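Local coordinates for protein pyocin S5 (Pseudomonas aeruginosa PAO1, PDB 6THK) that probably kills susceptible bacteria as a channel-forming bacteriocin of the colicin family, depolarising their cytoplasmic membrane, at residues A[323-331]-A[402-410]; A[338-349]-A[468-476]. The protein carries 1 engineered substitution. All coordinates share one frame; numbering follows the deposited sequence.

How the contacts relate
Contacts 1 and 2 both lie within the colicin-type pore-forming domain, their centres about 16 Å apart. Along the chain their segments alternate: 323-331, 338-349, 402-410, then 468-476. Helix 272-338 contributes residues 323-331, near its C-terminal end, to contact 1, and its final residue, Phe338, opens contact 2, where helix 340-353 takes over after a break at Gly339. The contacts also touch directly: Tyr331 O probably accepts a hydrogen bond from Ser343 OG, and Phe330 packs on Phe472. The end of the long helix thus joins helix 396-409 to helix 468-481, most of which falls in a predicted transmembrane span (453-478), consistent with the colicin habit of holding hydrophobic helices inside a water-soluble bundle.

Contact 1: A[323-331]-A[402-410]; sequences AIKFTADFY and SLEKFSKGF
Helices 323-331 and 402-409 cross nearly at right angles, at -103°, with their axes only 8.0 Å apart. Small residues permit this approach: Gly409 CA lies 4.6 Å from Ile324 CA, and Ala323 CB rests 3.4 Å from Lys405 O. Thr327 OG1 turns back to its own helix and donates to Ala323 O, reaching that oxygen from the opposite face to Thr327 N, so one carbonyl takes two bonds; the hydroxyl oxygen also lies against Phe406 CD1. Beyond the crossing point the packing is aromatic. With CG anti to the backbone N (chi1 -180°), Phe326 extends toward Lys405 and offers it one ring face, with Lys405 CD over the ring centre, 3.7 Å from the centroid. A bend at chi3 of Lys405 then brings NZ to 3.9 Å from the same centroid in an off-centre cation-pi contact. Phe406 connects two rings: its CZ edge points at the face of Phe330 with planes at 70°, while Phe326 CE2 lies over one face of the Phe406 ring, 3.5 Å from Phe406 CZ, the two rings meeting obliquely. Helix 451-464 packs beside this cluster, Phe459 and Thr463 meeting Phe330, and helix 340-353 touches Tyr331 and Phe410 through Ala350.

Contact 2: A[338-349]-A[468-476]; sequences FGARTSEMARQL and GILGFALVM
Met476 loses the most surface in this contact, followed by Phe338 and Ile469. The side chain of Met476 is a knob seated among Thr342, Met345, Ala346 and Leu349, with SD 3.6 Å from Ala346 CA. The Met476 side chain bends at chi3 (-73°), which turns CE toward Met345 CG at 3.7 Å, while Leu349 CD2 meets Met476 CG. Such knob-into-hole packing suits two helices running nearly parallel, at 23°, with axes 10.9 Å apart; here it joins helix 340-353 to helix 468-481, whose residues 468-476 fall in a predicted transmembrane span, inside the colicin-type helical bundle. At the other end Phe338 lays its ring against the backbone of Gly468 and Ile469: Ile469 CA stands over the ring centre, 3.8 Å from the centroid, and Phe338 CZ comes within 3.4 Å of Gly468 C. The Ile469 side chain runs antiparallel to that of Phe338, its CG1 branch anti to the backbone N (chi1 -168°), and brings CD1 to 3.5 Å from both Phe338 O and Thr342 OG1. Between the two ends lies Phe472, its ring edge taking Thr342 CG2 at CD2, 3.6 Å away, and Ala346 CB near CZ. Helix 485-498 adds Leu494 against Met345 and Ile498 against Ile469.

Contact 1: A[323-331]-A[402-410]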
ATOM      1  N   ALA A 323     -23.245  -4.877 -36.450  1.00 47.14           N
ATOM      2  CA  ALA A 323     -22.883  -5.618 -37.657  1.00 45.30           C
ATOM      3  C   ALA A 323     -23.975  -6.646 -37.953  1.00 48.71           C
ATOM      4  O   ALA A 323     -24.318  -6.862 -39.119  1.00 46.33           O
ATOM      5  CB  ALA A 323     -21.551  -6.315 -37.459  1.00 45.24           C
ATOM      6  N   ILE A 324     -24.518  -7.281 -36.890  1.00 47.29           N
ATOM      7  CA  ILE A 324     -25.605  -8.261 -36.973  1.00 47.40           C
ATOM      8  C   ILE A 324     -26.891  -7.545 -37.439  1.00 52.55           C
ATOM      9  O   ILE A 324     -27.594  -8.043 -38.317  1.00 53.56           O
ATOM     10  CB  ILE A 324     -25.747  -9.038 -35.636  1.00 50.10           C
ATOM     11  CG1 ILE A 324     -24.487  -9.911 -35.389  1.00 50.22           C
ATOM     12  CG2 ILE A 324     -27.024  -9.897 -35.602  1.00 50.25           C
ATOM     13  CD1 ILE A 324     -24.346 -10.515 -33.991  1.00 51.54           C
ATOM     14  N   LYS A 325     -27.151  -6.355 -36.889  1.00 48.40           N
ATOM     15  CA  LYS A 325     -28.287  -5.493 -37.244  1.00 48.12           C
ATOM     16  C   LYS A 325     -28.201  -5.096 -38.735  1.00 52.39           C
ATOM     17  O   LYS A 325     -29.204  -5.167 -39.444  1.00 53.63           O
ATOM     18  CB  LYS A 325     -28.225  -4.241 -36.364  1.00 50.37           C
ATOM     19  CG  LYS A 325     -29.460  -3.358 -36.324  1.00 66.95           C
ATOM     20  CD  LYS A 325     -29.145  -2.023 -35.597  1.00 82.05           C
ATOM     21  CE  LYS A 325     -28.679  -2.161 -34.150  1.00 91.46           C
ATOM     22  NZ  LYS A 325     -28.082  -0.903 -33.626  1.00 97.88           N
ATOM     23  N   PHE A 326     -26.995  -4.706 -39.200  1.00 46.32           N
ATOM     24  CA  PHE A 326     -26.684  -4.302 -40.574  1.00 45.07           C
ATOM     25  C   PHE A 326     -26.938  -5.445 -41.557  1.00 48.66           C
ATOM     26  O   PHE A 326     -27.476  -5.200 -42.631  1.00 48.82           O
ATOM     27  CB  PHE A 326     -25.219  -3.845 -40.652  1.00 46.04           C
ATOM     28  CG  PHE A 326     -24.746  -3.395 -42.010  1.00 46.54           C
ATOM     29  CD1 PHE A 326     -24.966  -2.092 -42.444  1.00 48.96           C
ATOM     30  CD2 PHE A 326     -24.032  -4.254 -42.835  1.00 47.01           C
ATOM     31  CE1 PHE A 326     -24.495  -1.665 -43.687  1.00 48.78           C
ATOM     32  CE2 PHE A 326     -23.568  -3.826 -44.078  1.00 49.12           C
ATOM     33  CZ  PHE A 326     -23.806  -2.535 -44.495  1.00 47.22           C
ATOM     34  N   THR A 327     -26.525  -6.683 -41.200  1.00 45.61           N
ATOM     35  CA  THR A 327     -26.756  -7.869 -42.020  1.00 45.50           C
ATOM     36  C   THR A 327     -28.277  -8.114 -42.116  1.00 50.75           C
ATOM     37  O   THR A 327     -28.772  -8.278 -43.222  1.00 49.73           O
ATOM     38  CB  THR A 327     -25.960  -9.069 -41.511  1.00 49.43           C
ATOM     39  OG1 THR A 327     -24.590  -8.694 -41.387  1.00 47.94           O
ATOM     40  CG2 THR A 327     -26.058 -10.263 -42.451  1.00 50.12           C
ATOM     41  N   ALA A 328     -29.016  -8.072 -40.971  1.00 48.14           N
ATOM     42  CA  ALA A 328     -30.483  -8.221 -40.960  1.00 47.96           C
ATOM     43  C   ALA A 328     -31.175  -7.121 -41.786  1.00 52.42           C
ATOM     44  O   ALA A 328     -32.135  -7.409 -42.498  1.00 52.56           O
ATOM     45  CB  ALA A 328     -31.011  -8.202 -39.534  1.00 48.29           C
ATOM     46  N   ASP A 329     -30.676  -5.896 -41.698  1.00 48.83           N
ATOM     47  CA  ASP A 329     -31.239  -4.781 -42.440  1.00 49.12           C
ATOM     48  C   ASP A 329     -30.988  -4.910 -43.936  1.00 50.67           C
ATOM     49  O   ASP A 329     -31.805  -4.504 -44.750  1.00 49.69           O
ATOM     50  CB  ASP A 329     -30.648  -3.466 -41.944  1.00 51.72           C
ATOM     51  CG  ASP A 329     -31.259  -3.008 -40.653  1.00 68.33           C
ATOM     52  OD1 ASP A 329     -31.885  -3.838 -39.975  1.00 70.84           O
ATOM     53  OD2 ASP A 329     -31.112  -1.822 -40.311  1.00 77.13           O
ATOM     54  N   PHE A 330     -29.865  -5.512 -44.297  1.00 44.24           N
ATOM     55  CA  PHE A 330     -29.514  -5.667 -45.698  1.00 42.16           C
ATOM     56  C   PHE A 330     -30.557  -6.502 -46.428  1.00 43.50           C
ATOM     57  O   PHE A 330     -30.919  -6.187 -47.544  1.00 42.85           O
ATOM     58  CB  PHE A 330     -28.124  -6.289 -45.821  1.00 42.32           C
ATOM     59  CG  PHE A 330     -27.730  -6.646 -47.220  1.00 41.51           C
ATOM     60  CD1 PHE A 330     -27.435  -5.668 -48.143  1.00 43.69           C
ATOM     61  CD2 PHE A 330     -27.624  -7.961 -47.600  1.00 42.36           C
ATOM     62  CE1 PHE A 330     -27.059  -5.996 -49.424  1.00 44.02           C
ATOM     63  CE2 PHE A 330     -27.246  -8.298 -48.877  1.00 45.53           C
ATOM     64  CZ  PHE A 330     -26.965  -7.316 -49.794  1.00 43.28           C
ATOM     65  N   TYR A 331     -31.036  -7.566 -45.800  1.00 38.86           N
ATOM     66  CA  TYR A 331     -32.059  -8.394 -46.409  1.00 39.58           C
ATOM     67  C   TYR A 331     -33.356  -7.612 -46.602  1.00 45.10           C
ATOM     68  O   TYR A 331     -34.035  -7.777 -47.601  1.00 43.86           O
ATOM     69  CB  TYR A 331     -32.307  -9.654 -45.593  1.00 39.47           C
ATOM     70  CG  TYR A 331     -31.090 -10.518 -45.421  1.00 38.44           C
ATOM     71  CD1 TYR A 331     -30.502 -11.138 -46.499  1.00 39.74           C
ATOM     72  CD2 TYR A 331     -30.533 -10.714 -44.176  1.00 38.78           C
ATOM     73  CE1 TYR A 331     -29.389 -11.930 -46.343  1.00 41.36           C
ATOM     74  CE2 TYR A 331     -29.421 -11.499 -44.011  1.00 39.69           C
ATOM     75  CZ  TYR A 331     -28.855 -12.106 -45.097  1.00 48.50           C
ATOM     76  OH  TYR A 331     -27.748 -12.889 -44.934  1.00 53.22           O
ATOM     77  N   SER A 402     -18.643  -2.150 -45.800  1.00 46.55           N
ATOM     78  CA  SER A 402     -19.738  -3.116 -45.819  1.00 45.04           C
ATOM     79  C   SER A 402     -19.192  -4.517 -45.611  1.00 48.27           C
ATOM     80  O   SER A 402     -19.735  -5.263 -44.797  1.00 47.09           O
ATOM     81  CB  SER A 402     -20.509  -3.022 -47.128  1.00 46.37           C
ATOM     82  OG  SER A 402     -21.147  -1.758 -47.193  1.00 51.52           O
ATOM     83  N   LEU A 403     -18.067  -4.852 -46.295  1.00 45.19           N
ATOM     84  CA  LEU A 403     -17.401  -6.146 -46.137  1.00 44.78           C
ATOM     85  C   LEU A 403     -16.925  -6.377 -44.680  1.00 49.46           C
ATOM     86  O   LEU A 403     -17.001  -7.505 -44.201  1.00 47.59           O
ATOM     87  CB  LEU A 403     -16.259  -6.328 -47.161  1.00 44.31           C
ATOM     88  CG  LEU A 403     -15.356  -7.581 -47.017  1.00 47.85           C
ATOM     89  CD1 LEU A 403     -16.148  -8.873 -47.210  1.00 47.92           C
ATOM     90  CD2 LEU A 403     -14.187  -7.534 -47.997  1.00 47.22           C
ATOM     91  N   GLU A 404     -16.499  -5.323 -43.959  1.00 48.90           N
ATOM     92  CA  GLU A 404     -16.070  -5.551 -42.579  1.00 49.99           C
ATOM     93  C   GLU A 404     -17.285  -5.839 -41.683  1.00 53.64           C
ATOM     94  O   GLU A 404     -17.249  -6.801 -40.915  1.00 53.13           O
ATOM     95  CB  GLU A 404     -15.120  -4.460 -42.031  1.00 52.10           C
ATOM     96  CG  GLU A 404     -15.679  -3.056 -41.853  1.00 68.32           C
ATOM     97  CD  GLU A 404     -14.769  -2.123 -41.073  1.00 99.32           C
ATOM     98  OE1 GLU A 404     -14.587  -2.352 -39.854  1.00 98.13           O
ATOM     99  OE2 GLU A 404     -14.231  -1.167 -41.681  1.00 94.26           O
ATOM    100  N   LYS A 405     -18.401  -5.115 -41.904  1.00 49.89           N
ATOM    101  CA  LYS A 405     -19.659  -5.328 -41.186  1.00 48.30           C
ATOM    102  C   LYS A 405     -20.246  -6.722 -41.485  1.00 49.74           C
ATOM    103  O   LYS A 405     -20.597  -7.440 -40.548  1.00 49.86           O
ATOM    104  CB  LYS A 405     -20.668  -4.221 -41.526  1.00 49.88           C
ATOM    105  CG  LYS A 405     -20.588  -3.018 -40.586  1.00 49.26           C
ATOM    106  CD  LYS A 405     -21.515  -1.882 -41.002  1.00 54.08           C
ATOM    107  CE  LYS A 405     -20.914  -1.012 -42.085  1.00 66.23           C
ATOM    108  NZ  LYS A 405     -21.860   0.016 -42.597  1.00 76.78           N
ATOM    109  N   PHE A 406     -20.328  -7.121 -42.771  1.00 44.36           N
ATOM    110  CA  PHE A 406     -20.857  -8.451 -43.133  1.00 42.75           C
ATOM    111  C   PHE A 406     -19.978  -9.556 -42.559  1.00 47.53           C
ATOM    112  O   PHE A 406     -20.512 -10.521 -42.006  1.00 47.96           O
ATOM    113  CB  PHE A 406     -21.045  -8.621 -44.657  1.00 43.32           C
ATOM    114  CG  PHE A 406     -22.186  -7.825 -45.261  1.00 43.42           C
ATOM    115  CD1 PHE A 406     -23.490  -7.976 -44.792  1.00 44.61           C
ATOM    116  CD2 PHE A 406     -21.964  -6.964 -46.332  1.00 43.84           C
ATOM    117  CE1 PHE A 406     -24.536  -7.224 -45.338  1.00 44.86           C
ATOM    118  CE2 PHE A 406     -23.015  -6.218 -46.883  1.00 45.69           C
ATOM    119  CZ  PHE A 406     -24.293  -6.366 -46.393  1.00 43.45           C
ATOM    120  N   SER A 407     -18.638  -9.381 -42.633  1.00 43.99           N
ATOM    121  CA  SER A 407     -17.664 -10.335 -42.093  1.00 45.03           C
ATOM    122  C   SER A 407     -17.822 -10.511 -40.577  1.00 50.16           C
ATOM    123  O   SER A 407     -17.759 -11.640 -40.080  1.00 50.13           O
ATOM    124  CB  SER A 407     -16.236  -9.928 -42.439  1.00 48.82           C
ATOM    125  OG  SER A 407     -16.013 -10.014 -43.838  1.00 57.96           O
ATOM    126  N   LYS A 408     -18.043  -9.400 -39.854  1.00 46.50           N
ATOM    127  CA  LYS A 408     -18.274  -9.423 -38.414  1.00 46.90           C
ATOM    128  C   LYS A 408     -19.579 -10.200 -38.123  1.00 52.47           C
ATOM    129  O   LYS A 408     -19.541 -11.165 -37.373  1.00 51.55           O
ATOM    130  CB  LYS A 408     -18.345  -7.998 -37.872  1.00 50.42           C
ATOM    131  CG  LYS A 408     -17.009  -7.475 -37.352  1.00 70.29           C
ATOM    132  CD  LYS A 408     -17.147  -6.123 -36.653  1.00 78.05           C
ATOM    133  CE  LYS A 408     -15.807  -5.551 -36.263  1.00 87.13           C
ATOM    134  NZ  LYS A 408     -15.935  -4.193 -35.674  1.00 96.96           N
ATOM    135  N   GLY A 409     -20.672  -9.837 -38.805  1.00 50.42           N
ATOM    136  CA  GLY A 409     -21.977 -10.482 -38.690  1.00 50.52           C
ATOM    137  C   GLY A 409     -21.934 -11.992 -38.855  1.00 55.01           C
ATOM    138  O   GLY A 409     -22.579 -12.716 -38.084  1.00 55.15           O
ATOM    139  N   PHE A 410     -21.140 -12.475 -39.847  1.00 49.66           N
ATOM    140  CA  PHE A 410     -20.927 -13.896 -40.146  1.00 48.20           C
ATOM    141  C   PHE A 410     -19.842 -14.533 -39.266  1.00 51.03           C
ATOM    142  O   PHE A 410     -19.648 -15.745 -39.310  1.00 51.06           O
ATOM    143  CB  PHE A 410     -20.587 -14.096 -41.641  1.00 49.76           C
ATOM    144  CG  PHE A 410     -21.624 -13.621 -42.634  1.00 50.14           C
ATOM    145  CD1 PHE A 410     -22.986 -13.810 -42.395  1.00 51.13           C
ATOM    146  CD2 PHE A 410     -21.238 -13.055 -43.848  1.00 50.91           C
ATOM    147  CE1 PHE A 410     -23.942 -13.375 -43.318  1.00 50.76           C
ATOM    148  CE2 PHE A 410     -22.197 -12.634 -44.776  1.00 52.38           C
ATOM    149  CZ  PHE A 410     -23.540 -12.802 -44.506  1.00 49.90           C
TER

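Contact 2: A[338-349]-A[468-476]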
ATOM      1  N   PHE A 338     -35.345  -4.986 -54.646  1.00 47.89           N
ATOM      2  CA  PHE A 338     -35.382  -6.087 -55.611  1.00 46.37           C
ATOM      3  C   PHE A 338     -36.525  -7.092 -55.448  1.00 50.69           C
ATOM      4  O   PHE A 338     -36.739  -7.904 -56.350  1.00 49.07           O
ATOM      5  CB  PHE A 338     -34.046  -6.848 -55.599  1.00 47.49           C
ATOM      6  CG  PHE A 338     -32.817  -6.089 -56.036  1.00 47.93           C
ATOM      7  CD1 PHE A 338     -32.922  -4.953 -56.831  1.00 50.85           C
ATOM      8  CD2 PHE A 338     -31.552  -6.540 -55.700  1.00 48.79           C
ATOM      9  CE1 PHE A 338     -31.788  -4.258 -57.231  1.00 50.63           C
ATOM     10  CE2 PHE A 338     -30.420  -5.856 -56.121  1.00 51.04           C
ATOM     11  CZ  PHE A 338     -30.545  -4.712 -56.872  1.00 48.64           C
ATOM     12  N   GLY A 339     -37.204  -7.080 -54.308  1.00 48.18           N
ATOM     13  CA  GLY A 339     -38.303  -8.010 -54.062  1.00 48.92           C
ATOM     14  C   GLY A 339     -37.953  -9.204 -53.200  1.00 53.29           C
ATOM     15  O   GLY A 339     -36.771  -9.519 -53.010  1.00 53.54           O
ATOM     16  N   ALA A 340     -38.999  -9.899 -52.713  1.00 48.72           N
ATOM     17  CA  ALA A 340     -38.931 -11.065 -51.816  1.00 47.37           C
ATOM     18  C   ALA A 340     -38.017 -12.205 -52.283  1.00 47.38           C
ATOM     19  O   ALA A 340     -37.211 -12.680 -51.484  1.00 47.06           O
ATOM     20  CB  ALA A 340     -40.327 -11.600 -51.545  1.00 48.17           C
ATOM     21  N   ARG A 341     -38.132 -12.622 -53.553  1.00 41.86           N
ATOM     22  CA  ARG A 341     -37.355 -13.725 -54.132  1.00 41.56           C
ATOM     23  C   ARG A 341     -35.821 -13.492 -54.164  1.00 45.75           C
ATOM     24  O   ARG A 341     -35.066 -14.454 -53.966  1.00 46.15           O
ATOM     25  CB  ARG A 341     -37.878 -14.074 -55.533  1.00 40.29           C
ATOM     26  CG  ARG A 341     -37.398 -15.438 -56.021  1.00 43.82           C
ATOM     27  CD  ARG A 341     -37.816 -15.753 -57.427  1.00 48.72           C
ATOM     28  NE  ARG A 341     -37.088 -16.929 -57.889  1.00 64.44           N
ATOM     29  CZ  ARG A 341     -37.268 -17.519 -59.064  1.00 84.46           C
ATOM     30  NH1 ARG A 341     -38.175 -17.044 -59.915  1.00 81.99           N
ATOM     31  NH2 ARG A 341     -36.557 -18.590 -59.397  1.00 65.04           N
ATOM     32  N   THR A 342     -35.366 -12.243 -54.449  1.00 40.22           N
ATOM     33  CA  THR A 342     -33.935 -11.920 -54.482  1.00 38.84           C
ATOM     34  C   THR A 342     -33.357 -11.982 -53.068  1.00 42.39           C
ATOM     35  O   THR A 342     -32.307 -12.596 -52.858  1.00 40.87           O
ATOM     36  CB  THR A 342     -33.664 -10.606 -55.233  1.00 44.87           C
ATOM     37  OG1 THR A 342     -34.299 -10.676 -56.521  1.00 45.97           O
ATOM     38  CG2 THR A 342     -32.165 -10.361 -55.448  1.00 43.48           C
ATOM     39  N   SER A 343     -34.094 -11.413 -52.092  1.00 39.83           N
ATOM     40  CA  SER A 343     -33.740 -11.415 -50.668  1.00 39.55           C
ATOM     41  C   SER A 343     -33.687 -12.820 -50.065  1.00 44.24           C
ATOM     42  O   SER A 343     -32.825 -13.106 -49.222  1.00 43.37           O
ATOM     43  CB  SER A 343     -34.718 -10.563 -49.880  1.00 41.07           C
ATOM     44  OG  SER A 343     -34.075 -10.194 -48.678  1.00 46.51           O
ATOM     45  N   GLU A 344     -34.623 -13.679 -50.479  1.00 40.98           N
ATOM     46  CA  GLU A 344     -34.668 -15.072 -50.048  1.00 41.73           C
ATOM     47  C   GLU A 344     -33.452 -15.788 -50.660  1.00 45.37           C
ATOM     48  O   GLU A 344     -32.832 -16.604 -49.999  1.00 45.43           O
ATOM     49  CB  GLU A 344     -36.006 -15.720 -50.489  1.00 43.60           C
ATOM     50  CG  GLU A 344     -36.172 -17.204 -50.165  1.00 62.61           C
ATOM     51  CD  GLU A 344     -36.001 -17.661 -48.719  1.00 97.09           C
ATOM     52  OE1 GLU A 344     -36.362 -16.898 -47.789  1.00 99.75           O
ATOM     53  OE2 GLU A 344     -35.540 -18.810 -48.523  1.00 92.60           O
ATOM     54  N   MET A 345     -33.095 -15.453 -51.907  1.00 43.48           N
ATOM     55  CA  MET A 345     -31.915 -16.037 -52.562  1.00 43.21           C
ATOM     56  C   MET A 345     -30.615 -15.583 -51.854  1.00 43.94           C
ATOM     57  O   MET A 345     -29.735 -16.409 -51.648  1.00 42.09           O
ATOM     58  CB  MET A 345     -31.894 -15.745 -54.065  1.00 45.31           C
ATOM     59  CG  MET A 345     -30.749 -16.431 -54.808  1.00 49.47           C
ATOM     60  SD  MET A 345     -30.766 -18.214 -54.567  1.00 54.84           S
ATOM     61  CE  MET A 345     -29.041 -18.500 -54.093  1.00 52.01           C
ATOM     62  N   ALA A 346     -30.533 -14.298 -51.439  1.00 38.76           N
ATOM     63  CA  ALA A 346     -29.373 -13.787 -50.710  1.00 37.79           C
ATOM     64  C   ALA A 346     -29.302 -14.519 -49.345  1.00 41.60           C
ATOM     65  O   ALA A 346     -28.244 -15.060 -48.990  1.00 40.06           O
ATOM     66  CB  ALA A 346     -29.486 -12.277 -50.506  1.00 37.82           C
ATOM     67  N   ARG A 347     -30.448 -14.604 -48.634  1.00 38.51           N
ATOM     68  CA  ARG A 347     -30.515 -15.289 -47.335  1.00 39.51           C
ATOM     69  C   ARG A 347     -30.119 -16.770 -47.430  1.00 43.05           C
ATOM     70  O   ARG A 347     -29.425 -17.258 -46.548  1.00 43.42           O
ATOM     71  CB  ARG A 347     -31.891 -15.118 -46.688  1.00 39.22           C
ATOM     72  CG  ARG A 347     -31.897 -15.478 -45.212  1.00 52.70           C
ATOM     73  CD  ARG A 347     -33.290 -15.363 -44.634  1.00 62.16           C
ATOM     74  NE  ARG A 347     -33.775 -13.981 -44.594  1.00 60.50           N
ATOM     75  CZ  ARG A 347     -33.473 -13.115 -43.633  1.00 73.68           C
ATOM     76  NH1 ARG A 347     -32.651 -13.467 -42.644  1.00 55.78           N
ATOM     77  NH2 ARG A 347     -33.996 -11.895 -43.644  1.00 57.60           N
ATOM     78  N   GLN A 348     -30.544 -17.467 -48.492  1.00 39.13           N
ATOM     79  CA  GLN A 348     -30.171 -18.867 -48.691  1.00 39.83           C
ATOM     80  C   GLN A 348     -28.687 -18.976 -49.044  1.00 44.00           C
ATOM     81  O   GLN A 348     -28.047 -19.950 -48.631  1.00 43.23           O
ATOM     82  CB  GLN A 348     -31.025 -19.530 -49.767  1.00 41.87           C
ATOM     83  CG  GLN A 348     -32.407 -19.958 -49.262  1.00 60.68           C
ATOM     84  CD  GLN A 348     -33.017 -20.981 -50.177  1.00 79.61           C
ATOM     85  OE1 GLN A 348     -32.441 -22.040 -50.418  1.00 76.81           O
ATOM     86  NE2 GLN A 348     -34.187 -20.683 -50.722  1.00 68.54           N
ATOM     87  N   LEU A 349     -28.132 -17.966 -49.772  1.00 38.69           N
ATOM     88  CA  LEU A 349     -26.708 -17.940 -50.102  1.00 38.06           C
ATOM     89  C   LEU A 349     -25.882 -17.856 -48.820  1.00 39.30           C
ATOM     90  O   LEU A 349     -24.996 -18.680 -48.624  1.00 38.75           O
ATOM     91  CB  LEU A 349     -26.351 -16.801 -51.096  1.00 38.21           C
ATOM     92  CG  LEU A 349     -24.898 -16.771 -51.600  1.00 42.90           C
ATOM     93  CD1 LEU A 349     -24.599 -17.967 -52.503  1.00 43.65           C
ATOM     94  CD2 LEU A 349     -24.618 -15.501 -52.378  1.00 43.38           C
ATOM     95  N   GLY A 468     -27.857  -3.464 -59.919  1.00 43.26           N
ATOM     96  CA  GLY A 468     -29.172  -3.866 -60.400  1.00 41.64           C
ATOM     97  C   GLY A 468     -29.509  -5.299 -60.028  1.00 44.02           C
ATOM     98  O   GLY A 468     -28.638  -6.044 -59.563  1.00 43.89           O
ATOM     99  N   ILE A 469     -30.771  -5.705 -60.253  1.00 39.61           N
ATOM    100  CA  ILE A 469     -31.294  -7.037 -59.890  1.00 38.92           C
ATOM    101  C   ILE A 469     -30.565  -8.157 -60.637  1.00 42.45           C
ATOM    102  O   ILE A 469     -30.244  -9.173 -60.016  1.00 42.22           O
ATOM    103  CB  ILE A 469     -32.868  -7.138 -60.006  1.00 40.85           C
ATOM    104  CG1 ILE A 469     -33.390  -8.427 -59.334  1.00 41.67           C
ATOM    105  CG2 ILE A 469     -33.402  -6.970 -61.460  1.00 38.09           C
ATOM    106  CD1 ILE A 469     -34.914  -8.584 -59.240  1.00 55.01           C
ATOM    107  N   LEU A 470     -30.327  -7.955 -61.929  1.00 37.99           N
ATOM    108  CA  LEU A 470     -29.647  -8.924 -62.774  1.00 37.52           C
ATOM    109  C   LEU A 470     -28.201  -9.115 -62.348  1.00 43.15           C
ATOM    110  O   LEU A 470     -27.780 -10.230 -62.088  1.00 45.48           O
ATOM    111  CB  LEU A 470     -29.722  -8.510 -64.240  1.00 35.91           C
ATOM    112  CG  LEU A 470     -29.029  -9.448 -65.218  1.00 39.18           C
ATOM    113  CD1 LEU A 470     -29.562 -10.860 -65.082  1.00 39.52           C
ATOM    114  CD2 LEU A 470     -29.167  -8.958 -66.644  1.00 38.29           C
ATOM    115  N   GLY A 471     -27.435  -8.032 -62.311  1.00 37.79           N
ATOM    116  CA  GLY A 471     -26.051  -8.098 -61.849  1.00 36.93           C
ATOM    117  C   GLY A 471     -25.945  -8.750 -60.474  1.00 39.14           C
ATOM    118  O   GLY A 471     -25.099  -9.629 -60.269  1.00 38.82           O
ATOM    119  N   PHE A 472     -26.839  -8.385 -59.532  1.00 35.08           N
ATOM    120  CA  PHE A 472     -26.790  -8.969 -58.171  1.00 35.28           C
ATOM    121  C   PHE A 472     -27.064 -10.476 -58.164  1.00 39.28           C
ATOM    122  O   PHE A 472     -26.401 -11.195 -57.442  1.00 40.58           O
ATOM    123  CB  PHE A 472     -27.679  -8.226 -57.170  1.00 37.29           C
ATOM    124  CG  PHE A 472     -27.637  -8.778 -55.757  1.00 39.57           C
ATOM    125  CD1 PHE A 472     -26.434  -8.868 -55.061  1.00 43.12           C
ATOM    126  CD2 PHE A 472     -28.804  -9.146 -55.104  1.00 43.01           C
ATOM    127  CE1 PHE A 472     -26.397  -9.347 -53.748  1.00 43.99           C
ATOM    128  CE2 PHE A 472     -28.765  -9.640 -53.792  1.00 46.70           C
ATOM    129  CZ  PHE A 472     -27.561  -9.724 -53.119  1.00 44.35           C
ATOM    130  N   ALA A 473     -27.971 -10.944 -59.026  1.00 35.67           N
ATOM    131  CA  ALA A 473     -28.294 -12.349 -59.195  1.00 35.22           C
ATOM    132  C   ALA A 473     -27.113 -13.098 -59.835  1.00 40.53           C
ATOM    133  O   ALA A 473     -26.821 -14.219 -59.415  1.00 41.55           O
ATOM    134  CB  ALA A 473     -29.538 -12.498 -60.056  1.00 35.57           C
ATOM    135  N   LEU A 474     -26.450 -12.505 -60.857  1.00 37.86           N
ATOM    136  CA  LEU A 474     -25.293 -13.133 -61.516  1.00 37.86           C
ATOM    137  C   LEU A 474     -24.116 -13.236 -60.527  1.00 41.54           C
ATOM    138  O   LEU A 474     -23.414 -14.250 -60.527  1.00 41.75           O
ATOM    139  CB  LEU A 474     -24.907 -12.347 -62.773  1.00 38.60           C
ATOM    140  CG  LEU A 474     -23.766 -12.888 -63.632  1.00 43.84           C
ATOM    141  CD1 LEU A 474     -24.008 -14.337 -64.039  1.00 44.18           C
ATOM    142  CD2 LEU A 474     -23.599 -12.042 -64.878  1.00 47.66           C
ATOM    143  N   VAL A 475     -23.994 -12.241 -59.653  1.00 36.49           N
ATOM    144  CA  VAL A 475     -22.969 -12.221 -58.625  1.00 36.63           C
ATOM    145  C   VAL A 475     -23.212 -13.376 -57.661  1.00 42.39           C
ATOM    146  O   VAL A 475     -22.302 -14.115 -57.332  1.00 44.84           O
ATOM    147  CB  VAL A 475     -22.978 -10.900 -57.848  1.00 39.18           C
ATOM    148  CG1 VAL A 475     -22.372 -11.084 -56.475  1.00 39.14           C
ATOM    149  CG2 VAL A 475     -22.238  -9.829 -58.620  1.00 38.54           C
ATOM    150  N   MET A 476     -24.449 -13.519 -57.211  1.00 37.71           N
ATOM    151  CA  MET A 476     -24.826 -14.621 -56.321  1.00 37.68           C
ATOM    152  C   MET A 476     -24.642 -15.956 -56.981  1.00 42.98           C
ATOM    153  O   MET A 476     -24.208 -16.880 -56.311  1.00 44.22           O
ATOM    154  CB  MET A 476     -26.252 -14.481 -55.818  1.00 39.53           C
ATOM    155  CG  MET A 476     -26.440 -13.298 -54.936  1.00 42.82           C
ATOM    156  SD  MET A 476     -27.951 -13.428 -53.976  1.00 46.76           S
ATOM    157  CE  MET A 476     -29.219 -13.116 -55.241  1.00 42.39           C
TER